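Local coordinates for protein exoglucanase A (PDB 7CBD) that hydrolyses 1,4-beta-glucosidic linkages of cellulose with inversion of anomeric configuration, releasing cellobiose from the non-reducing chain ends, here represented by its family 6 catalytic domain, at residues A[71-76]-A[130-135]; A[78-83]-A[138-143]; A[88-93]-A[360-365]; A[334-339]-A[407-412]. One frame throughout, in Å; residues are numbered along the deposited sequence.

Contact 1 of 4, residues A[71-76]-A[130-135]; sequences FHLDNA and DLLDNP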
loop_
_atom_site.group_PDB
_atom_site.type_symbol
_atom_site.label_atom_id
_atom_site.label_comp_id
_atom_site.label_asym_id
_atom_site.label_seq_id
_atom_site.Cartn_x
_atom_site.Cartn_y
_atom_site.Cartn_z
ATOM N N PHE A 71 19.240 -2.755 -11.159
ATOM C CA PHE A 71 18.619 -2.184 -12.350
ATOM C C PHE A 71 17.825 -0.933 -11.999
ATOM O O PHE A 71 17.999 0.124 -12.616
ATOM C CB PHE A 71 17.728 -3.262 -12.981
ATOM C CG PHE A 71 16.789 -2.765 -14.054
ATOM C CD1 PHE A 71 17.242 -2.518 -15.342
ATOM C CD2 PHE A 71 15.437 -2.610 -13.787
ATOM C CE1 PHE A 71 16.365 -2.095 -16.337
ATOM C CE2 PHE A 71 14.554 -2.189 -14.773
ATOM C CZ PHE A 71 15.020 -1.929 -16.048
ATOM N N HIS A 72 16.974 -1.023 -10.973
ATOM C CA HIS A 72 16.135 0.114 -10.597
ATOM C C HIS A 72 16.945 1.260 -10.003
ATOM O O HIS A 72 16.671 2.431 -10.293
ATOM C CB HIS A 72 15.041 -0.340 -9.635
ATOM C CG HIS A 72 14.068 -1.277 -10.264
ATOM N ND1 HIS A 72 13.187 -0.883 -11.248
ATOM C CD2 HIS A 72 13.869 -2.604 -10.086
ATOM C CE1 HIS A 72 12.469 -1.923 -11.632
ATOM N NE2 HIS A 72 12.868 -2.980 -10.948
ATOM N N LEU A 73 17.928 0.953 -9.155
ATOM C CA LEU A 73 18.749 2.014 -8.577
ATOM C C LEU A 73 19.517 2.768 -9.660
ATOM O O LEU A 73 19.581 4.008 -9.644
ATOM C CB LEU A 73 19.692 1.434 -7.527
ATOM C CG LEU A 73 18.989 0.867 -6.296
ATOM C CD1 LEU A 73 19.964 0.023 -5.500
ATOM C CD2 LEU A 73 18.451 1.998 -5.445
ATOM N N ASP A 74 20.090 2.036 -10.620
ATOM C CA ASP A 74 20.770 2.678 -11.743
ATOM C C ASP A 74 19.802 3.525 -12.566
ATOM O O ASP A 74 20.135 4.647 -12.973
ATOM C CB ASP A 74 21.418 1.624 -12.637
ATOM C CG ASP A 74 22.592 0.923 -11.978
ATOM O OD1 ASP A 74 23.168 1.452 -10.998
ATOM O OD2 ASP A 74 22.945 -0.178 -12.466
ATOM N N ASN A 75 18.601 2.999 -12.836
ATOM C CA ASN A 75 17.600 3.788 -13.552
ATOM C C ASN A 75 17.254 5.046 -12.774
ATOM O O ASN A 75 17.070 6.119 -13.361
ATOM C CB ASN A 75 16.317 2.986 -13.750
ATOM C CG ASN A 75 16.494 1.787 -14.644
ATOM O OD1 ASN A 75 17.461 1.684 -15.399
ATOM N ND2 ASN A 75 15.543 0.855 -14.559
ATOM N N ALA A 76 17.115 4.917 -11.453
ATOM C CA ALA A 76 16.761 6.062 -10.627
ATOM C C ALA A 76 17.829 7.147 -10.683
ATOM O O ALA A 76 17.497 8.337 -10.745
ATOM C CB ALA A 76 16.498 5.623 -9.185
ATOM N N ASP A 130 23.416 -3.393 1.347
ATOM C CA ASP A 130 24.705 -3.280 0.672
ATOM C C ASP A 130 24.569 -2.535 -0.649
ATOM O O ASP A 130 25.448 -1.752 -1.027
ATOM C CB ASP A 130 25.281 -4.678 0.444
ATOM C CG ASP A 130 26.710 -4.657 -0.044
ATOM O OD1 ASP A 130 27.397 -3.641 0.164
ATOM O OD2 ASP A 130 27.144 -5.666 -0.637
ATOM N N LEU A 131 23.479 -2.776 -1.371
ATOM C CA LEU A 131 23.253 -2.042 -2.608
ATOM C C LEU A 131 22.888 -0.592 -2.319
ATOM O O LEU A 131 23.430 0.330 -2.939
ATOM C CB LEU A 131 22.154 -2.723 -3.422
ATOM C CG LEU A 131 22.619 -3.761 -4.444
ATOM C CD1 LEU A 131 21.445 -4.581 -4.963
ATOM C CD2 LEU A 131 23.363 -3.086 -5.592
ATOM N N LEU A 132 21.978 -0.367 -1.365
ATOM C CA LEU A 132 21.510 0.987 -1.092
ATOM C C LEU A 132 22.622 1.890 -0.583
ATOM O O LEU A 132 22.584 3.102 -0.818
ATOM C CB LEU A 132 20.385 0.957 -0.068
ATOM C CG LEU A 132 19.081 0.296 -0.511
ATOM C CD1 LEU A 132 18.083 0.304 0.631
ATOM C CD2 LEU A 132 18.505 0.997 -1.737
ATOM N N ASP A 133 23.608 1.322 0.111
ATOM C CA ASP A 133 24.708 2.077 0.699
ATOM C C ASP A 133 25.846 2.330 -0.282
ATOM O O ASP A 133 26.844 2.953 0.094
ATOM C CB ASP A 133 25.243 1.338 1.933
ATOM C CG ASP A 133 25.896 2.267 2.941
ATOM O OD1 ASP A 133 25.666 3.493 2.879
ATOM O OD2 ASP A 133 26.645 1.762 3.803
ATOM N N ASN A 134 25.725 1.865 -1.517
ATOM C CA ASN A 134 26.788 2.057 -2.491
ATOM C C ASN A 134 26.917 3.542 -2.819
ATOM O O ASN A 134 25.899 4.209 -3.049
ATOM C CB ASN A 134 26.439 1.270 -3.750
ATOM C CG ASN A 134 27.592 1.178 -4.724
ATOM O OD1 ASN A 134 28.170 2.185 -5.116
ATOM N ND2 ASN A 134 27.935 -0.037 -5.119
ATOM N N PRO A 135 28.135 4.097 -2.847
ATOM C CA PRO A 135 28.282 5.528 -3.175
ATOM C C PRO A 135 27.684 5.918 -4.515
ATOM O O PRO A 135 27.392 7.101 -4.726
ATOM C CB PRO A 135 29.802 5.743 -3.158
ATOM C CG PRO A 135 30.321 4.691 -2.264
ATOM C CD PRO A 135 29.419 3.492 -2.450
#
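Leu73 meets Leu131 and Leu132 without help from any ring; the flat groups of segment 71-76, Phe71 and His72, make no contact with segment 130-135. They pack on each other, and Phe71 also on Asn75. One face of the Phe71 ring carries Asn75 ND2, which sits 3.1 Å above the plane and is shifted toward the rim. His72 CE1 lies in plane at the edge of the same ring. On one face of His72, Phe71 CD2 stands over the centre. Tyr16 OH is hydrogen-bonded to both His72 ND1 and Asn75 ND2.

The contact itself is aliphatic. With CG anti to the carbonyl carbon (chi1 -66°), Leu73 presents both methyls to the second helix. CD2 touches Leu132 CD2 at 3.8 Å, and the two side chains are nearly perpendicular. Leu73 CD1 lies between Leu131 CB, at 4.1 Å, and Leu132 CD2. These are two helices of the alpha/beta barrel of glycoside hydrolase family 6. Strand 87-93 follows helix 69-83 and precedes helix 114-132, and both helices lie against it: Leu73 touches Phe89 and Leu132 touches Leu91. Tyr137 also packs on Leu73 and hydrogen-bonds Asp74 OD1, while Asp74 OD2 forms a salt bridge with Lys70. Beyond Leu132 the chain turns, with Asn134 N bonded to Leu131 O at 3.1 Å.

Contact 2 of 4, residues A[78-83]-A[138-143]; sequences AQQKAA and ESIRIA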
loop_
_atom_site.group_PDB
_atom_site.type_symbol
_atom_site.label_atom_id
_atom_site.label_comp_id
_atom_site.label_asym_id
_atom_site.label_seq_id
_atom_site.Cartn_x
_atom_site.Cartn_y
_atom_site.Cartn_z
ATOM N N ALA A 78 19.740 7.824 -13.185
ATOM C CA ALA A 78 19.595 8.478 -14.487
ATOM C C ALA A 78 18.375 9.397 -14.511
ATOM O O ALA A 78 18.438 10.512 -15.039
ATOM C CB ALA A 78 19.520 7.434 -15.604
ATOM N N GLN A 79 17.259 8.951 -13.925
ATOM C CA GLN A 79 16.060 9.785 -13.876
ATOM C C GLN A 79 16.291 11.038 -13.040
ATOM O O GLN A 79 15.816 12.123 -13.399
ATOM C CB GLN A 79 14.876 8.976 -13.338
ATOM C CG GLN A 79 14.347 7.959 -14.323
ATOM C CD GLN A 79 13.185 7.151 -13.768
ATOM O OE1 GLN A 79 12.395 7.651 -12.969
ATOM N NE2 GLN A 79 13.071 5.895 -14.196
ATOM N N GLN A 80 17.035 10.915 -11.935
ATOM C CA GLN A 80 17.340 12.083 -11.115
ATOM C C GLN A 80 18.164 13.102 -11.893
ATOM O O GLN A 80 17.898 14.309 -11.826
ATOM C CB GLN A 80 18.066 11.653 -9.838
ATOM C CG GLN A 80 18.230 12.761 -8.800
ATOM C CD GLN A 80 19.363 13.707 -9.146
ATOM O OE1 GLN A 80 20.449 13.269 -9.544
ATOM N NE2 GLN A 80 19.110 15.008 -9.028
ATOM N N LYS A 81 19.171 12.632 -12.634
ATOM C CA LYS A 81 19.975 13.536 -13.456
ATOM C C LYS A 81 19.105 14.311 -14.437
ATOM O O LYS A 81 19.291 15.520 -14.629
ATOM C CB LYS A 81 21.019 12.741 -14.244
ATOM C CG LYS A 81 22.015 11.971 -13.425
ATOM C CD LYS A 81 22.835 12.897 -12.585
ATOM C CE LYS A 81 23.953 12.146 -11.866
ATOM N NZ LYS A 81 24.895 13.115 -11.265
ATOM N N ALA A 82 18.161 13.630 -15.088
ATOM C CA ALA A 82 17.319 14.301 -16.074
ATOM C C ALA A 82 16.352 15.279 -15.417
ATOM O O ALA A 82 15.969 16.277 -16.036
ATOM C CB ALA A 82 16.577 13.265 -16.922
ATOM N N ALA A 83 15.962 15.027 -14.166
ATOM C CA ALA A 83 15.031 15.911 -13.477
ATOM C C ALA A 83 15.716 17.140 -12.899
ATOM O O ALA A 83 15.089 18.201 -12.797
ATOM C CB ALA A 83 14.324 15.157 -12.350
ATOM N N GLU A 138 24.312 7.806 -3.883
ATOM C CA GLU A 138 24.193 8.954 -2.994
ATOM C C GLU A 138 23.376 10.085 -3.610
ATOM O O GLU A 138 22.842 10.918 -2.873
ATOM C CB GLU A 138 25.582 9.429 -2.561
ATOM C CG GLU A 138 26.278 8.430 -1.642
ATOM C CD GLU A 138 27.546 8.967 -1.027
ATOM O OE1 GLU A 138 28.096 9.955 -1.555
ATOM O OE2 GLU A 138 27.998 8.393 -0.013
ATOM N N SER A 139 23.239 10.113 -4.933
ATOM C CA SER A 139 22.520 11.182 -5.615
ATOM C C SER A 139 21.008 10.980 -5.636
ATOM O O SER A 139 20.296 11.834 -6.179
ATOM C CB SER A 139 23.037 11.325 -7.046
ATOM O OG SER A 139 22.888 10.107 -7.751
ATOM N N ILE A 140 20.494 9.883 -5.086
ATOM C CA ILE A 140 19.057 9.659 -5.011
ATOM C C ILE A 140 18.659 9.482 -3.549
ATOM O O ILE A 140 19.501 9.308 -2.664
ATOM C CB ILE A 140 18.577 8.472 -5.872
ATOM C CG1 ILE A 140 19.110 7.146 -5.318
ATOM C CG2 ILE A 140 18.950 8.687 -7.344
ATOM C CD1 ILE A 140 18.540 5.939 -6.019
ATOM N N ARG A 141 17.358 9.557 -3.304
ATOM C CA ARG A 141 16.776 9.249 -2.009
ATOM C C ARG A 141 15.940 7.990 -2.160
ATOM O O ARG A 141 15.312 7.780 -3.200
ATOM C CB ARG A 141 15.888 10.403 -1.531
ATOM C CG ARG A 141 16.633 11.716 -1.377
ATOM C CD ARG A 141 15.686 12.874 -1.119
ATOM N NE ARG A 141 16.437 14.102 -0.890
ATOM C CZ ARG A 141 15.906 15.313 -0.773
ATOM N NH1 ARG A 141 14.596 15.495 -0.885
ATOM N NH2 ARG A 141 16.698 16.348 -0.547
ATOM N N ILE A 142 15.941 7.147 -1.135
ATOM C CA ILE A 142 15.156 5.919 -1.138
ATOM C C ILE A 142 14.138 6.019 -0.012
ATOM O O ILE A 142 14.510 6.205 1.154
ATOM C CB ILE A 142 16.041 4.668 -0.990
ATOM C CG1 ILE A 142 17.080 4.606 -2.130
ATOM C CG2 ILE A 142 15.166 3.420 -0.944
ATOM C CD1 ILE A 142 18.455 5.119 -1.754
ATOM N N ALA A 143 12.858 5.934 -0.357
ATOM C CA ALA A 143 11.798 5.837 0.637
ATOM C C ALA A 143 11.465 4.360 0.766
ATOM O O ALA A 143 10.904 3.765 -0.156
ATOM C CB ALA A 143 10.569 6.640 0.225
HETATM O O HOH W 1 21.446 10.851 -9.891
#
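Gln80 lies alongside the backbone of Ser139, with its side chain bent between the helix and the incoming chain. CG is anti to the backbone N (chi1 -170°), and the bend at chi2 (-79°) carries the amide past the Ser139 carbonyl. Gln80 CG comes within 3.5 Å of Ser139 O. At the root of the chain, Gln80 CB meets Ile140 CG2 at 4.0 Å. Ile140 also packs on Leu73, Ala76 and Val77, earlier on the same helix.

The polar ends are joined by one water. It donates to Gln80 OE1 at 2.6 Å and accepts from Ser139 OG at 2.7 Å. The other amide atom, Gln80 NE2, is hydrogen-bonded to Val85 O in the turn after the helix. Both ends of the amide are thus held, which fixes its rotation. Cutting Gln80 back to an alanine is likely to leave the water with one anchor fewer, Val85 O without this donor, and a gap beside the Ser139 carbonyl.

Arg141 and Ala143 bond through their backbones to strand 87-93. The contact thus joins the last turns of helix 69-83 to the loop that leads into strand 141-146, on the outside of the alpha/beta barrel.

Contact 3 of 4, residues A[88-93]-A[360-365]; sequences VFNLVI and AFVWIK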
loop_
_atom_site.group_PDB
_atom_site.type_symbol
_atom_site.label_atom_id
_atom_site.label_comp_id
_atom_site.label_asym_id
_atom_site.label_seq_id
_atom_site.Cartn_x
_atom_site.Cartn_y
_atom_site.Cartn_z
ATOM N N VAL A 88 12.967 10.571 -5.327
ATOM C CA VAL A 88 12.651 9.518 -4.366
ATOM C C VAL A 88 12.366 8.226 -5.123
ATOM O O VAL A 88 11.474 8.178 -5.982
ATOM C CB VAL A 88 11.449 9.892 -3.484
ATOM C CG1 VAL A 88 11.108 8.732 -2.543
ATOM C CG2 VAL A 88 11.706 11.166 -2.706
ATOM N N PHE A 89 13.115 7.180 -4.780
ATOM C CA PHE A 89 12.881 5.827 -5.253
ATOM C C PHE A 89 12.107 5.089 -4.168
ATOM O O PHE A 89 12.613 4.918 -3.057
ATOM C CB PHE A 89 14.236 5.164 -5.521
ATOM C CG PHE A 89 14.159 3.687 -5.771
ATOM C CD1 PHE A 89 13.398 3.190 -6.812
ATOM C CD2 PHE A 89 14.844 2.790 -4.964
ATOM C CE1 PHE A 89 13.320 1.828 -7.046
ATOM C CE2 PHE A 89 14.777 1.436 -5.197
ATOM C CZ PHE A 89 14.011 0.953 -6.242
ATOM N N ASN A 90 10.871 4.691 -4.473
ATOM C CA ASN A 90 10.049 3.948 -3.520
ATOM C C ASN A 90 10.384 2.465 -3.583
ATOM O O ASN A 90 10.279 1.846 -4.645
ATOM C CB ASN A 90 8.569 4.151 -3.824
ATOM C CG ASN A 90 8.110 5.558 -3.537
ATOM O OD1 ASN A 90 7.947 5.936 -2.380
ATOM N ND2 ASN A 90 7.900 6.341 -4.588
ATOM N N LEU A 91 10.751 1.894 -2.436
ATOM C CA LEU A 91 11.208 0.517 -2.325
ATOM C C LEU A 91 10.413 -0.140 -1.206
ATOM O O LEU A 91 10.280 0.442 -0.125
ATOM C CB LEU A 91 12.674 0.559 -1.908
ATOM C CG LEU A 91 13.730 -0.471 -2.338
ATOM C CD1 LEU A 91 14.755 -0.716 -1.226
ATOM C CD2 LEU A 91 13.188 -1.751 -2.876
ATOM N N VAL A 92 9.884 -1.339 -1.441
ATOM C CA VAL A 92 9.121 -2.046 -0.412
ATOM C C VAL A 92 9.951 -3.192 0.151
ATOM O O VAL A 92 10.380 -4.089 -0.589
ATOM C CB VAL A 92 7.764 -2.555 -0.912
ATOM C CG1 VAL A 92 6.909 -2.971 0.287
ATOM C CG2 VAL A 92 7.064 -1.479 -1.721
ATOM N N ILE A 93 10.148 -3.151 1.466
ATOM C CA ILE A 93 10.816 -4.193 2.231
ATOM C C ILE A 93 9.707 -5.117 2.737
ATOM O O ILE A 93 8.835 -4.686 3.499
ATOM C CB ILE A 93 11.584 -3.557 3.403
ATOM C CG1 ILE A 93 12.531 -2.459 2.900
ATOM C CG2 ILE A 93 12.323 -4.606 4.217
ATOM C CD1 ILE A 93 13.571 -2.936 1.910
ATOM N N ALA A 360 3.352 13.012 1.177
ATOM C CA ALA A 360 3.062 12.712 -0.221
ATOM C C ALA A 360 1.922 11.708 -0.296
ATOM O O ALA A 360 1.653 10.969 0.658
ATOM C CB ALA A 360 4.281 12.117 -0.929
ATOM N N PHE A 361 1.252 11.698 -1.449
ATOM C CA PHE A 361 0.525 10.522 -1.915
ATOM C C PHE A 361 1.469 9.734 -2.813
ATOM O O PHE A 361 2.223 10.316 -3.605
ATOM C CB PHE A 361 -0.731 10.908 -2.705
ATOM C CG PHE A 361 -1.765 11.625 -1.887
ATOM C CD1 PHE A 361 -1.998 11.264 -0.570
ATOM C CD2 PHE A 361 -2.517 12.654 -2.440
ATOM C CE1 PHE A 361 -2.948 11.920 0.187
ATOM C CE2 PHE A 361 -3.477 13.316 -1.686
ATOM C CZ PHE A 361 -3.686 12.953 -0.369
ATOM N N VAL A 362 1.428 8.407 -2.675
ATOM C CA VAL A 362 2.324 7.501 -3.381
ATOM C C VAL A 362 1.497 6.338 -3.903
ATOM O O VAL A 362 0.420 6.034 -3.385
ATOM C CB VAL A 362 3.453 6.982 -2.460
ATOM C CG1 VAL A 362 4.482 8.064 -2.208
ATOM C CG2 VAL A 362 2.861 6.509 -1.137
ATOM N N TRP A 363 2.013 5.678 -4.940
ATOM C CA TRP A 363 1.477 4.395 -5.403
ATOM C C TRP A 363 2.473 3.334 -4.961
ATOM O O TRP A 363 3.478 3.086 -5.640
ATOM C CB TRP A 363 1.273 4.373 -6.911
ATOM C CG TRP A 363 0.088 5.152 -7.365
ATOM C CD1 TRP A 363 -0.762 5.901 -6.594
ATOM C CD2 TRP A 363 -0.387 5.256 -8.709
ATOM N NE1 TRP A 363 -1.746 6.459 -7.388
ATOM C CE2 TRP A 363 -1.527 6.086 -8.690
ATOM C CE3 TRP A 363 0.048 4.730 -9.928
ATOM C CZ2 TRP A 363 -2.240 6.402 -9.849
ATOM C CZ3 TRP A 363 -0.656 5.045 -11.079
ATOM C CH2 TRP A 363 -1.790 5.875 -11.030
ATOM N N ILE A 364 2.211 2.724 -3.806
ATOM C CA ILE A 364 3.094 1.669 -3.328
ATOM C C ILE A 364 2.781 0.361 -4.045
ATOM O O ILE A 364 3.624 -0.196 -4.753
ATOM C CB ILE A 364 3.055 1.543 -1.792
ATOM C CG1 ILE A 364 3.424 2.871 -1.116
ATOM C CG2 ILE A 364 4.005 0.454 -1.343
ATOM C CD1 ILE A 364 4.792 3.434 -1.501
ATOM N N LYS A 365 1.554 -0.128 -3.917
ATOM C CA LYS A 365 1.122 -1.233 -4.768
ATOM C C LYS A 365 1.026 -0.736 -6.209
ATOM O O LYS A 365 0.444 0.326 -6.450
ATOM C CB LYS A 365 -0.249 -1.715 -4.314
ATOM C CG LYS A 365 -0.805 -2.856 -5.143
ATOM C CD LYS A 365 -0.067 -4.157 -4.865
ATOM C CE LYS A 365 -0.684 -5.307 -5.655
ATOM N NZ LYS A 365 -0.128 -6.636 -5.272
#
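Asn90 and Ile364 bring the two backbones closest, 7.3 Å between their CA atoms, and no hydrogen bond joins the segments. Strands 87-93 and 358-362 belong to the mostly parallel sheet of the family 6 barrel but are not paired with each other. Instead, side chains of strand 87-93 meet those from the end of 358-362 and the turn after it across the barrel interior.

The apolar touch is methyl to methyl. Val92 CG2 reaches Ile364 CG2 at 3.6 Å. With CG1 of Ile364 at chi1 -57°, CG2 lies opposite the backbone N, which leaves the CG1 branch to swing CD1 toward Asn90. Ile364 also packs on Thr145, and its carbonyl O accepts a hydrogen bond from Trp53 NE1.

Asn90 is a buried polar group among these aliphatic ones. Its OD1 lies 4.1 Å from Ile364 CD1, and the two side chains run at about a right angle. These are plain contacts; the amide is satisfied elsewhere. Tyr10 OH bonds OD1 and Gln15 OE1 takes ND2, and this pair of bonds fixes which way the amide is turned.

Leu91 points away; it and Ile93 pack on helix 114-132. The Val92 side chain is about 10 Å from that of Asp149, the predicted proton donor. That of Ile364 is about 11 Å from that of Asp371, the predicted nucleophile. In segment 360-365, Val362 CG1 approaches Asn90 OD1 at 4.1 Å.

Contact 4 of 4, residues A[334-339]-A[407-412]; sequences WCNPLG and PNAPLA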
loop_
_atom_site.group_PDB
_atom_site.type_symbol
_atom_site.label_atom_id
_atom_site.label_comp_id
_atom_site.label_asym_id
_atom_site.label_seq_id
_atom_site.Cartn_x
_atom_site.Cartn_y
_atom_site.Cartn_z
ATOM N N TRP A 334 -9.252 -7.582 1.652
ATOM C CA TRP A 334 -7.976 -7.060 1.181
ATOM C C TRP A 334 -7.552 -7.624 -0.162
ATOM O O TRP A 334 -6.671 -7.040 -0.802
ATOM C CB TRP A 334 -6.854 -7.318 2.205
ATOM C CG TRP A 334 -6.585 -8.776 2.446
ATOM C CD1 TRP A 334 -7.089 -9.544 3.456
ATOM C CD2 TRP A 334 -5.758 -9.646 1.653
ATOM N NE1 TRP A 334 -6.627 -10.833 3.343
ATOM C CE2 TRP A 334 -5.807 -10.921 2.248
ATOM C CE3 TRP A 334 -4.967 -9.462 0.513
ATOM C CZ2 TRP A 334 -5.107 -12.014 1.733
ATOM C CZ3 TRP A 334 -4.280 -10.549 -0.005
ATOM C CH2 TRP A 334 -4.349 -11.808 0.612
ATOM N N CYS A 335 -8.138 -8.733 -0.616
ATOM C CA CYS A 335 -7.618 -9.432 -1.785
ATOM C C CYS A 335 -8.480 -9.164 -3.015
ATOM O O CYS A 335 -9.596 -9.690 -3.134
ATOM C CB CYS A 335 -7.457 -10.930 -1.547
ATOM S SG CYS A 335 -6.532 -11.634 -2.922
ATOM N N ASN A 336 -7.936 -8.377 -3.947
ATOM C CA ASN A 336 -8.568 -8.081 -5.228
ATOM C C ASN A 336 -10.061 -7.773 -5.101
ATOM O O ASN A 336 -10.865 -8.347 -5.848
ATOM C CB ASN A 336 -8.403 -9.268 -6.181
ATOM C CG ASN A 336 -6.953 -9.647 -6.418
ATOM O OD1 ASN A 336 -6.085 -8.786 -6.591
ATOM N ND2 ASN A 336 -6.682 -10.952 -6.445
ATOM N N PRO A 337 -10.486 -6.886 -4.202
ATOM C CA PRO A 337 -11.926 -6.621 -4.089
ATOM C C PRO A 337 -12.500 -6.088 -5.392
ATOM O O PRO A 337 -11.921 -5.217 -6.042
ATOM C CB PRO A 337 -12.008 -5.567 -2.982
ATOM C CG PRO A 337 -10.674 -4.897 -3.007
ATOM C CD PRO A 337 -9.702 -5.994 -3.330
ATOM N N LEU A 338 -13.668 -6.605 -5.757
ATOM C CA LEU A 338 -14.307 -6.188 -6.995
ATOM C C LEU A 338 -14.648 -4.704 -6.969
ATOM O O LEU A 338 -15.103 -4.168 -5.954
ATOM C CB LEU A 338 -15.586 -6.995 -7.204
ATOM C CG LEU A 338 -15.337 -8.349 -7.877
ATOM C CD1 LEU A 338 -16.498 -9.296 -7.641
ATOM C CD2 LEU A 338 -15.074 -8.177 -9.367
ATOM N N GLY A 339 -14.426 -4.041 -8.104
ATOM C CA GLY A 339 -14.912 -2.693 -8.325
ATOM C C GLY A 339 -13.969 -1.574 -7.940
ATOM O O GLY A 339 -14.297 -0.404 -8.176
ATOM N N PRO A 407 -12.695 -12.663 -9.673
ATOM C CA PRO A 407 -12.341 -14.005 -10.151
ATOM C C PRO A 407 -11.238 -13.954 -11.194
ATOM O O PRO A 407 -10.899 -12.904 -11.742
ATOM C CB PRO A 407 -13.636 -14.527 -10.783
ATOM C CG PRO A 407 -14.709 -13.653 -10.270
ATOM C CD PRO A 407 -14.078 -12.311 -10.028
ATOM N N ASN A 408 -10.700 -15.138 -11.486
ATOM C CA ASN A 408 -9.669 -15.308 -12.512
ATOM C C ASN A 408 -8.406 -14.511 -12.203
ATOM O O ASN A 408 -7.759 -13.967 -13.099
ATOM C CB ASN A 408 -10.206 -15.025 -13.916
ATOM C CG ASN A 408 -11.230 -16.043 -14.346
ATOM O OD1 ASN A 408 -10.979 -17.246 -14.268
ATOM N ND2 ASN A 408 -12.393 -15.577 -14.790
ATOM N N ALA A 409 -8.040 -14.457 -10.918
ATOM C CA ALA A 409 -6.887 -13.682 -10.468
ATOM C C ALA A 409 -5.619 -14.525 -10.523
ATOM O O ALA A 409 -5.624 -15.666 -10.046
ATOM C CB ALA A 409 -7.097 -13.221 -9.036
ATOM N N PRO A 410 -4.518 -13.994 -11.047
ATOM C CA PRO A 410 -3.243 -14.719 -11.032
ATOM C C PRO A 410 -2.527 -14.520 -9.697
ATOM O O PRO A 410 -3.021 -13.850 -8.793
ATOM C CB PRO A 410 -2.474 -14.051 -12.170
ATOM C CG PRO A 410 -2.929 -12.634 -12.128
ATOM C CD PRO A 410 -4.398 -12.686 -11.719
ATOM N N LEU A 411 -1.337 -15.114 -9.592
ATOM C CA LEU A 411 -0.538 -15.007 -8.378
ATOM C C LEU A 411 -0.209 -13.548 -8.082
ATOM O O LEU A 411 -0.191 -12.693 -8.971
ATOM C CB LEU A 411 0.783 -15.759 -8.537
ATOM C CG LEU A 411 0.762 -17.276 -8.727
ATOM C CD1 LEU A 411 2.186 -17.802 -8.897
ATOM C CD2 LEU A 411 0.066 -17.966 -7.560
ATOM N N ALA A 412 0.056 -13.268 -6.808
ATOM C CA ALA A 412 0.432 -11.922 -6.398
ATOM C C ALA A 412 1.583 -11.405 -7.251
ATOM O O ALA A 412 2.555 -12.120 -7.504
ATOM C CB ALA A 412 0.842 -11.938 -4.927
#
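Asn336 and Leu338 touch Ala409 and Pro407 in two separate places. Both are van der Waals contacts, and no hydrogen bond passes between segments 334-339 and 407-412. In the buried one, Asn336 ND2 lies 3.5 Å from Ala409 CB. The Asn336 side chain is directed there with CG anti to its carbonyl carbon (chi1 -58°). The nearest CA atoms, also of Asn336 and Ala409, are 7.9 Å apart. In the more exposed one, Leu338 CD2 approaches Pro407 CD, 4.3 Å away.

Hydrogen bonds to surrounding residues hold these groups. Asn336 OD1 is bonded by Gln419 NE2. Its ND2 makes weak bonds to Gly372 O and Ser370 OG. The backbone N of Asn336 bonds Asp371 OD2, the side chain of the predicted nucleophile, which places the loop beside the predicted active site. The carbonyl O of Asn336 accepts from Thr406 OG1. Ala409 N is bonded to Ser374 OG, and Pro410 O to Ser370 OG.

A covalent link lies next door: Cys335 SG forms a disulfide with Cys389 SG.

Segment 334-339 lies in the loop between helix 316-323 and strand 347-348. Segment 407-412 runs between strand 401-402 and helix 417-425, the helix that supplies Gln419 to Asn336.

In the fold
Contacts 1, 2 and 3 form a continuous patch around strand 87-93. Contacts 1 and 2 share helix 69-83, have centres 10 Å apart, and join where Leu73 CD2 meets Ile140 CD1 at 4.0 Å. Contact 1 reaches contact 3 through Leu73 CD2 and Phe89 CD2, 3.7 Å apart. Contacts 2 and 3 meet as neighbouring strands, with Arg141 O 2.8 Å from Phe89 N, a probable hydrogen bond. Contact 3 faces the barrel interior, about 10 to 11 Å, side chain to side chain, from the predicted catalytic residues. Contact 4 touches none of the others, though its nearest atoms are about 5 Å from contact 3. It borders the predicted nucleophile, Asp371; contacts 1 and 2 lie away from the active site.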